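Local coordinates for DMSP lyase (Ruegeria pomeroyi, PDB 5CU1), which belongs to the cupin clan, whose members share a beta-barrel core, and holds an iron(III) ion in this entry, at residues Leu22-Glu25 with Phe26-Leu29; Ala72-Ala75 with Ile76-Ala79; Pro53-Ile56 with Pro57-Leu61. All coordinates share one frame; numbering follows the deposited sequence.

Interaction 1. Residues Leu22-Glu25 with Phe26-Leu29; sequences LLAE and FQAL
Phe26 N donates a backbone hydrogen bond to Leu22 O, one helical turn earlier. The N lies 3.0 Å from Leu22 O, and the N-H...O angle is 166°. The ring side chain of Phe26 leaves the helix on the buried side. Gln27 repeats the pattern, with N 2.9 Å from Leu23 O. Its side chain runs back toward the previous turn. CG stands anti to its carbonyl carbon (chi1 -78°), and the extended chain carries the amide toward Leu23. The amide end crosses that leucine at a slant, with OE1 3.6 Å from Leu23 CG and NE2 4.0 Å from Leu23 CD1. OE1 also comes near Leu23 O; both are acceptors, so this is no hydrogen bond. At Ala28 the methyl simply touches the previous turn, CB lying 3.7 Å from Ala24 O. Leu29 N reaches Glu25 O at 3.4 Å. This bond is weak and bent, at 140°. All of this is ordinary i to i+4 structure within helix 17-32. The partly exposed Gln27 touches Leu42 in a loop. The buried face of the helix packs on both helix and sheet: Leu22 meets Phe80 of helix 74-83, and Phe26 rests on Leu192 and Leu194 of strand 189-196.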
ATOM      1  N   LEU A  22      -5.208   6.011  12.908  1.00 30.23           N
ATOM      2  CA  LEU A  22      -4.823   5.800  11.528  1.00 29.49           C
ATOM      3  C   LEU A  22      -5.695   6.486  10.515  1.00 28.38           C
ATOM      4  O   LEU A  22      -5.234   7.266   9.905  1.00 31.65           O
ATOM      5  CB  LEU A  22      -4.537   4.358  11.195  1.00 26.99           C
ATOM      6  CG  LEU A  22      -3.960   3.895   9.854  1.00 27.07           C
ATOM      7  CD1 LEU A  22      -2.711   4.668   9.460  1.00 24.34           C
ATOM      8  CD2 LEU A  22      -3.701   2.438   9.837  1.00 16.34           C
ATOM      9  N   LEU A  23      -6.947   6.288  10.563  1.00 23.70           N
ATOM     10  CA  LEU A  23      -7.876   7.044   9.852  1.00 29.63           C
ATOM     11  C   LEU A  23      -7.779   8.614   9.821  1.00 28.18           C
ATOM     12  O   LEU A  23      -7.745   9.190   8.851  1.00 28.71           O
ATOM     13  CB  LEU A  23      -9.258   6.541  10.142  1.00 27.70           C
ATOM     14  CG  LEU A  23     -10.291   7.204   9.326  1.00 30.51           C
ATOM     15  CD1 LEU A  23     -10.442   6.815   7.973  1.00 28.05           C
ATOM     16  CD2 LEU A  23     -11.476   6.654   9.873  1.00 34.42           C
ATOM     17  N   ALA A  24      -7.702   9.154  10.984  1.00 27.53           N
ATOM     18  CA  ALA A  24      -7.360  10.433  11.306  1.00 26.45           C
ATOM     19  C   ALA A  24      -6.049  10.983  10.869  1.00 27.94           C
ATOM     20  O   ALA A  24      -6.034  12.069  10.494  1.00 27.22           O
ATOM     21  CB  ALA A  24      -7.647  10.690  12.726  1.00 24.16           C
ATOM     22  N   GLU A  25      -5.037  10.139  10.788  1.00 26.65           N
ATOM     23  CA  GLU A  25      -3.874  10.499  10.105  1.00 28.65           C
ATOM     24  C   GLU A  25      -3.971  10.463   8.567  1.00 29.03           C
ATOM     25  O   GLU A  25      -3.456  11.283   8.011  1.00 25.65           O
ATOM     26  CB  GLU A  25      -2.653   9.822  10.588  1.00 26.67           C
ATOM     27  CG  GLU A  25      -2.149  10.071  11.912  1.00 23.64           C
ATOM     28  CD  GLU A  25      -1.688  11.404  12.196  1.00 28.38           C
ATOM     29  OE1 GLU A  25      -1.503  12.225  11.471  1.00 28.76           O
ATOM     30  OE2 GLU A  25      -1.641  11.651  13.280  1.00 32.44           O
ATOM     31  N   PHE A  26      -4.743   9.527   8.033  1.00 26.29           N
ATOM     32  CA  PHE A  26      -5.153   9.452   6.685  1.00 24.16           C
ATOM     33  C   PHE A  26      -5.921  10.673   6.129  1.00 24.71           C
ATOM     34  O   PHE A  26      -5.507  11.152   5.189  1.00 21.50           O
ATOM     35  CB  PHE A  26      -5.638   8.063   6.242  1.00 20.54           C
ATOM     36  CG  PHE A  26      -6.104   8.032   4.877  1.00 25.36           C
ATOM     37  CD1 PHE A  26      -5.270   8.123   3.889  1.00 22.50           C
ATOM     38  CD2 PHE A  26      -7.434   8.063   4.589  1.00 26.32           C
ATOM     39  CE1 PHE A  26      -5.688   8.268   2.641  1.00 24.51           C
ATOM     40  CE2 PHE A  26      -7.848   8.173   3.301  1.00 25.09           C
ATOM     41  CZ  PHE A  26      -6.963   8.247   2.330  1.00 23.88           C
ATOM     42  N   GLN A  27      -6.979  11.052   6.817  1.00 25.41           N
ATOM     43  CA  GLN A  27      -7.916  12.098   6.537  1.00 26.65           C
ATOM     44  C   GLN A  27      -7.269  13.460   6.427  1.00 28.39           C
ATOM     45  O   GLN A  27      -7.580  14.229   5.595  1.00 27.96           O
ATOM     46  CB  GLN A  27      -9.052  12.032   7.561  1.00 24.35           C
ATOM     47  CG  GLN A  27     -10.022  10.988   7.266  1.00 26.52           C
ATOM     48  CD  GLN A  27     -10.959  10.715   8.334  1.00 37.39           C
ATOM     49  OE1 GLN A  27     -10.618  10.813   9.399  1.00 36.56           O
ATOM     50  NE2 GLN A  27     -12.182  10.385   8.014  1.00 35.81           N
ATOM     51  N   ALA A  28      -6.358  13.700   7.346  1.00 26.73           N
ATOM     52  CA  ALA A  28      -5.512  14.859   7.379  1.00 24.50           C
ATOM     53  C   ALA A  28      -4.508  14.900   6.426  1.00 25.51           C
ATOM     54  O   ALA A  28      -4.328  15.838   6.013  1.00 37.16           O
ATOM     55  CB  ALA A  28      -4.947  15.114   8.734  1.00 21.82           C
ATOM     56  N   LEU A  29      -3.944  13.884   5.887  1.00 27.73           N
ATOM     57  CA  LEU A  29      -2.968  13.983   4.791  1.00 25.76           C
ATOM     58  C   LEU A  29      -3.457  14.064   3.483  1.00 22.14           C
ATOM     59  O   LEU A  29      -2.887  14.577   2.710  1.00 24.18           O
ATOM     60  CB  LEU A  29      -2.157  12.711   4.864  1.00 26.11           C
ATOM     61  CG  LEU A  29      -1.234  12.313   3.798  1.00 17.88           C
ATOM     62  CD1 LEU A  29      -0.063  13.125   3.908  1.00 23.41           C
ATOM     63  CD2 LEU A  29      -0.976  10.981   3.927  1.00 19.31           C
TER

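Interaction 2. Residues Ala72-Ala75 with Ile76-Ala79; sequences AYAA and IRDA
Arg77 starts its side chain against the backbone of the preceding turn. Its CB lies 3.4 Å from Tyr73 O and 3.6 Å from Ala74 O. CG then continues anti to the backbone N (chi1 -177°). The chain bends at chi2 and again at chi3, which keeps the arginine close to its own helix. NE is hydrogen-bonded elsewhere in the structure. At the tip, one face of the guanidinium lies over the methyl of Ala74, with NH1 4.0 Å from Ala74 CB and the methyl offset toward the rim of the group. NH1 also makes a salt bridge to the next residue, 2.8 Å from Asp78 OD1. That bond is nearly straight, at 173°. It meets OD1 on the syn side, 23° out of the carboxylate plane, and lies in the guanidinium plane. NH2 has a weak hydrogen bond to Leu68 O in the loop before the helix.

This is the first part of helix 74-83 in the cupin-clan protein, and Tyr73 is its N-cap residue. Tyr73 O receives a weak bond from Arg77 N. The tyrosine ring points elsewhere: its OH is hydrogen-bonded to Glu33 OE2, and the ring packs edge-to-face with Phe148.

Asp78 N donates to Ala74 O at 3.2 Å. The carboxylate folds back over the same carbonyl, with Asp78 OD2 3.1 Å from Ala74 O. These are two acceptors, and the nearby arginine probably eases their closeness. One residue on, Ala79 N donates to Ala75 O at 3.1 Å.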
ATOM      1  N   ALA A  72       8.102  14.657   6.009  1.00 33.13           N
ATOM      2  CA  ALA A  72       6.918  15.156   6.539  1.00 27.34           C
ATOM      3  C   ALA A  72       5.835  14.237   6.999  1.00 24.61           C
ATOM      4  O   ALA A  72       4.914  14.734   7.300  1.00 26.47           O
ATOM      5  CB  ALA A  72       6.409  16.060   5.489  1.00 25.45           C
ATOM      6  N   TYR A  73       6.043  12.948   7.101  1.00 22.79           N
ATOM      7  CA  TYR A  73       5.117  11.842   7.078  1.00 19.29           C
ATOM      8  C   TYR A  73       5.322  10.758   8.137  1.00 24.06           C
ATOM      9  O   TYR A  73       4.757   9.816   8.094  1.00 25.92           O
ATOM     10  CB  TYR A  73       5.045  11.199   5.640  1.00 20.99           C
ATOM     11  CG  TYR A  73       4.850  12.146   4.480  1.00 20.10           C
ATOM     12  CD1 TYR A  73       3.705  12.789   4.329  1.00 20.07           C
ATOM     13  CD2 TYR A  73       5.866  12.485   3.645  1.00 22.64           C
ATOM     14  CE1 TYR A  73       3.554  13.694   3.378  1.00 22.13           C
ATOM     15  CE2 TYR A  73       5.708  13.350   2.671  1.00 19.82           C
ATOM     16  CZ  TYR A  73       4.522  13.930   2.515  1.00 22.00           C
ATOM     17  OH  TYR A  73       4.282  14.769   1.687  1.00 21.52           O
ATOM     18  N   ALA A  74       6.004  11.055   9.195  1.00 21.42           N
ATOM     19  CA  ALA A  74       6.174  10.256  10.378  1.00 22.61           C
ATOM     20  C   ALA A  74       5.041   9.896  11.113  1.00 25.09           C
ATOM     21  O   ALA A  74       4.941   8.850  11.515  1.00 27.22           O
ATOM     22  CB  ALA A  74       7.225  10.769  11.259  1.00 19.61           C
ATOM     23  N   ALA A  75       4.036  10.709  11.209  1.00 28.07           N
ATOM     24  CA  ALA A  75       2.832  10.312  11.948  1.00 27.16           C
ATOM     25  C   ALA A  75       2.060   9.115  11.485  1.00 29.44           C
ATOM     26  O   ALA A  75       1.709   8.361  12.195  1.00 27.62           O
ATOM     27  CB  ALA A  75       1.936  11.471  12.151  1.00 23.11           C
ATOM     28  N   ILE A  76       1.852   9.121  10.203  1.00 29.83           N
ATOM     29  CA  ILE A  76       1.086   8.183   9.469  1.00 26.04           C
ATOM     30  C   ILE A  76       1.769   6.949   9.289  1.00 21.75           C
ATOM     31  O   ILE A  76       1.218   6.054   9.438  1.00 26.32           O
ATOM     32  CB  ILE A  76       0.357   8.804   8.225  1.00 20.86           C
ATOM     33  CG1 ILE A  76      -0.669   7.886   7.699  1.00 16.08           C
ATOM     34  CG2 ILE A  76       1.290   9.181   7.178  1.00 19.82           C
ATOM     35  CD1 ILE A  76      -1.412   8.293   6.536  1.00 21.71           C
ATOM     36  N   ARG A  77       2.989   7.027   8.979  1.00 22.91           N
ATOM     37  CA  ARG A  77       3.872   6.012   9.066  1.00 25.28           C
ATOM     38  C   ARG A  77       3.838   5.212  10.369  1.00 29.82           C
ATOM     39  O   ARG A  77       3.753   4.140  10.292  1.00 27.41           O
ATOM     40  CB  ARG A  77       5.167   6.496   8.743  1.00 26.77           C
ATOM     41  CG  ARG A  77       6.260   5.491   8.723  1.00 28.87           C
ATOM     42  CD  ARG A  77       7.132   5.616   9.853  1.00 27.29           C
ATOM     43  NE  ARG A  77       8.261   6.400   9.744  1.00 29.21           N
ATOM     44  CZ  ARG A  77       8.991   6.981  10.654  1.00 25.43           C
ATOM     45  NH1 ARG A  77       8.912   7.185  11.811  1.00 22.27           N
ATOM     46  NH2 ARG A  77       9.896   7.487  10.278  1.00 31.31           N
ATOM     47  N   ASP A  78       3.970   5.840  11.498  1.00 30.76           N
ATOM     48  CA  ASP A  78       3.903   5.313  12.821  1.00 27.94           C
ATOM     49  C   ASP A  78       2.597   4.690  13.145  1.00 28.53           C
ATOM     50  O   ASP A  78       2.530   3.678  13.569  1.00 27.16           O
ATOM     51  CB  ASP A  78       4.463   6.234  13.882  1.00 28.81           C
ATOM     52  CG  ASP A  78       5.913   6.672  13.634  1.00 29.51           C
ATOM     53  OD1 ASP A  78       6.683   6.120  13.129  1.00 27.77           O
ATOM     54  OD2 ASP A  78       6.383   7.605  13.995  1.00 31.32           O
ATOM     55  N   ALA A  79       1.594   5.342  12.720  1.00 29.82           N
ATOM     56  CA  ALA A  79       0.300   4.862  12.672  1.00 24.26           C
ATOM     57  C   ALA A  79      -0.001   3.654  11.838  1.00 24.04           C
ATOM     58  O   ALA A  79      -0.426   2.843  12.332  1.00 26.75           O
ATOM     59  CB  ALA A  79      -0.613   5.965  12.550  1.00 30.43           C
TER

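Interaction 3. Residues Pro53-Ile56 with Pro57-Leu61; sequences PVRI and PPAAL
Ile56 and Pro58 pack against each other where an extended loop of this cupin-clan chain runs into helix 57-64. Two prolines follow the isoleucine in sequence, Pro57 and Pro58. Ile56 CG1 takes the crowded position between its backbone N and carbonyl carbon (chi1 77°). This turns the longer branch of the isoleucine toward the second proline. CD1 then lies 3.8 Å from Pro58 CG, and the two side chains cross at a slant. Pro57 is met differently. Its ring stands at about a right angle to the isoleucine side chain, and its CD is tight against the branch point, 3.3 Å from Ile56 CB. The loop residues Trp89 and Leu91 also touch Ile56.

Arg55 reaches over the start of the helix. Its chain bends at chi2 and chi3, and one guanidinium face lies over the methyl of Ala59, with NE 3.9 Å from Ala59 CB. NH2 is also 4.1 Å from Ala60 N, which faces the same flat group. The charge is met further along the helix, in a salt bridge from Arg55 NH2 to Glu63 OE1.

Neither proline has an N-H to give. Ala59 is the next residue able to donate, and its N makes a hydrogen bond to Ile56 O at 3.3 Å, bent to 144°. The donor stands above the carbonyl plane, 44° out of it. The methyl of the same alanine touches that oxygen too, with Ala59 CB 3.4 Å from Ile56 O.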
ATOM      1  N   PRO A  53      -7.840 -10.102  12.541  1.00 39.85           N
ATOM      2  CA  PRO A  53      -6.385 -10.155  12.368  1.00 31.63           C
ATOM      3  C   PRO A  53      -5.709 -11.441  11.802  1.00 35.16           C
ATOM      4  O   PRO A  53      -6.113 -12.535  12.088  1.00 30.12           O
ATOM      5  CB  PRO A  53      -5.874  -9.765  13.676  1.00 23.98           C
ATOM      6  CG  PRO A  53      -6.663 -10.311  14.514  1.00 37.00           C
ATOM      7  CD  PRO A  53      -7.977  -9.868  14.031  1.00 37.86           C
ATOM      8  N   VAL A  54      -4.744 -11.180  10.920  1.00 30.64           N
ATOM      9  CA  VAL A  54      -3.867 -12.061  10.381  1.00 22.94           C
ATOM     10  C   VAL A  54      -2.504 -11.453  10.480  1.00 27.47           C
ATOM     11  O   VAL A  54      -2.314 -10.457  10.030  1.00 23.82           O
ATOM     12  CB  VAL A  54      -4.234 -12.328   8.957  1.00 30.58           C
ATOM     13  CG1 VAL A  54      -3.170 -13.100   8.243  1.00 27.14           C
ATOM     14  CG2 VAL A  54      -5.590 -12.919   8.768  1.00 22.03           C
ATOM     15  N   ARG A  55      -1.574 -12.136  11.161  1.00 31.16           N
ATOM     16  CA  ARG A  55      -0.159 -11.821  11.227  1.00 23.63           C
ATOM     17  C   ARG A  55       0.619 -12.651  10.323  1.00 25.67           C
ATOM     18  O   ARG A  55       0.387 -13.837  10.243  1.00 26.86           O
ATOM     19  CB  ARG A  55       0.462 -11.972  12.574  1.00 25.38           C
ATOM     20  CG  ARG A  55       0.647 -10.835  13.563  1.00 32.82           C
ATOM     21  CD  ARG A  55       1.345  -9.635  13.069  1.00 38.24           C
ATOM     22  NE  ARG A  55       2.159  -8.775  13.832  1.00 34.89           N
ATOM     23  CZ  ARG A  55       3.381  -8.932  14.168  1.00 40.18           C
ATOM     24  NH1 ARG A  55       4.088  -9.953  14.045  1.00 40.81           N
ATOM     25  NH2 ARG A  55       3.947  -7.988  14.565  1.00 47.12           N
ATOM     26  N   ILE A  56       1.557 -11.960   9.696  1.00 26.68           N
ATOM     27  CA  ILE A  56       2.582 -12.386   8.796  1.00 22.23           C
ATOM     28  C   ILE A  56       3.895 -11.812   9.091  1.00 18.39           C
ATOM     29  O   ILE A  56       3.953 -10.919   9.558  1.00 19.43           O
ATOM     30  CB  ILE A  56       2.210 -12.312   7.297  1.00 24.48           C
ATOM     31  CG1 ILE A  56       2.232 -10.902   6.614  1.00 23.18           C
ATOM     32  CG2 ILE A  56       1.003 -13.154   7.065  1.00 25.26           C
ATOM     33  CD1 ILE A  56       1.885 -10.990   5.226  1.00 18.96           C
ATOM     34  N   PRO A  57       4.956 -12.476   8.777  1.00 17.91           N
ATOM     35  CA  PRO A  57       6.304 -11.998   8.989  1.00 18.55           C
ATOM     36  C   PRO A  57       6.712 -10.606   8.464  1.00 25.97           C
ATOM     37  O   PRO A  57       7.357  -9.950   9.056  1.00 17.72           O
ATOM     38  CB  PRO A  57       7.138 -13.042   8.409  1.00 14.42           C
ATOM     39  CG  PRO A  57       6.348 -14.104   8.434  1.00 19.12           C
ATOM     40  CD  PRO A  57       5.025 -13.724   8.117  1.00 21.22           C
ATOM     41  N   PRO A  58       6.099 -10.310   7.212  1.00 23.71           N
ATOM     42  CA  PRO A  58       6.273  -8.961   6.785  1.00 20.78           C
ATOM     43  C   PRO A  58       5.963  -7.870   7.684  1.00 21.67           C
ATOM     44  O   PRO A  58       6.478  -7.000   7.499  1.00 20.18           O
ATOM     45  CB  PRO A  58       5.444  -8.894   5.515  1.00 22.34           C
ATOM     46  CG  PRO A  58       5.526 -10.088   4.978  1.00 20.02           C
ATOM     47  CD  PRO A  58       5.347 -10.979   6.101  1.00 17.39           C
ATOM     48  N   ALA A  59       4.994  -8.006   8.550  1.00 24.84           N
ATOM     49  CA  ALA A  59       4.554  -7.111   9.617  1.00 23.11           C
ATOM     50  C   ALA A  59       5.604  -6.850  10.617  1.00 25.07           C
ATOM     51  O   ALA A  59       5.918  -5.885  10.819  1.00 28.47           O
ATOM     52  CB  ALA A  59       3.350  -7.639  10.255  1.00 19.76           C
ATOM     53  N   ALA A  60       6.210  -7.863  11.118  1.00 27.96           N
ATOM     54  CA  ALA A  60       7.464  -7.859  11.804  1.00 27.44           C
ATOM     55  C   ALA A  60       8.519  -7.082  11.167  1.00 26.11           C
ATOM     56  O   ALA A  60       9.050  -6.318  11.770  1.00 28.34           O
ATOM     57  CB  ALA A  60       7.970  -9.220  12.188  1.00 20.87           C
ATOM     58  N   LEU A  61       8.802  -7.323   9.943  1.00 22.52           N
ATOM     59  CA  LEU A  61       9.631  -6.499   9.136  1.00 19.99           C
ATOM     60  C   LEU A  61       9.367  -4.999   9.124  1.00 20.89           C
ATOM     61  O   LEU A  61      10.187  -4.329   9.263  1.00 28.40           O
ATOM     62  CB  LEU A  61      10.031  -7.109   7.782  1.00 23.21           C
ATOM     63  CG  LEU A  61      10.480  -8.549   7.525  1.00 20.88           C
ATOM     64  CD1 LEU A  61      10.344  -9.039   6.132  1.00 16.44           C
ATOM     65  CD2 LEU A  61      11.830  -8.676   8.021  1.00 16.19           C
TER

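Interactions 1 and 2 belong to one helix pair. Their centres are 10 Å apart, and helix 17-32 packs directly on helix 74-83. Leu29 CD1 lies 3.7 Å from Tyr73 CE1, Leu29 CD2 is 3.8 Å from Ile76 CD1, and Glu25 OE1 is 3.6 Å from Ala75 CB. Interaction 3 stands apart. Its centre is 22 Å from that of interaction 1 and 19 Å from that of interaction 2, and its nearest atoms are about 10 Å from interaction 2. The iron(III) ion is held by His141, Glu145 and His180, none of which lies in these segments. An indirect tie from interaction 2 to the site runs through Phe148, in strand 144-150 with Glu145.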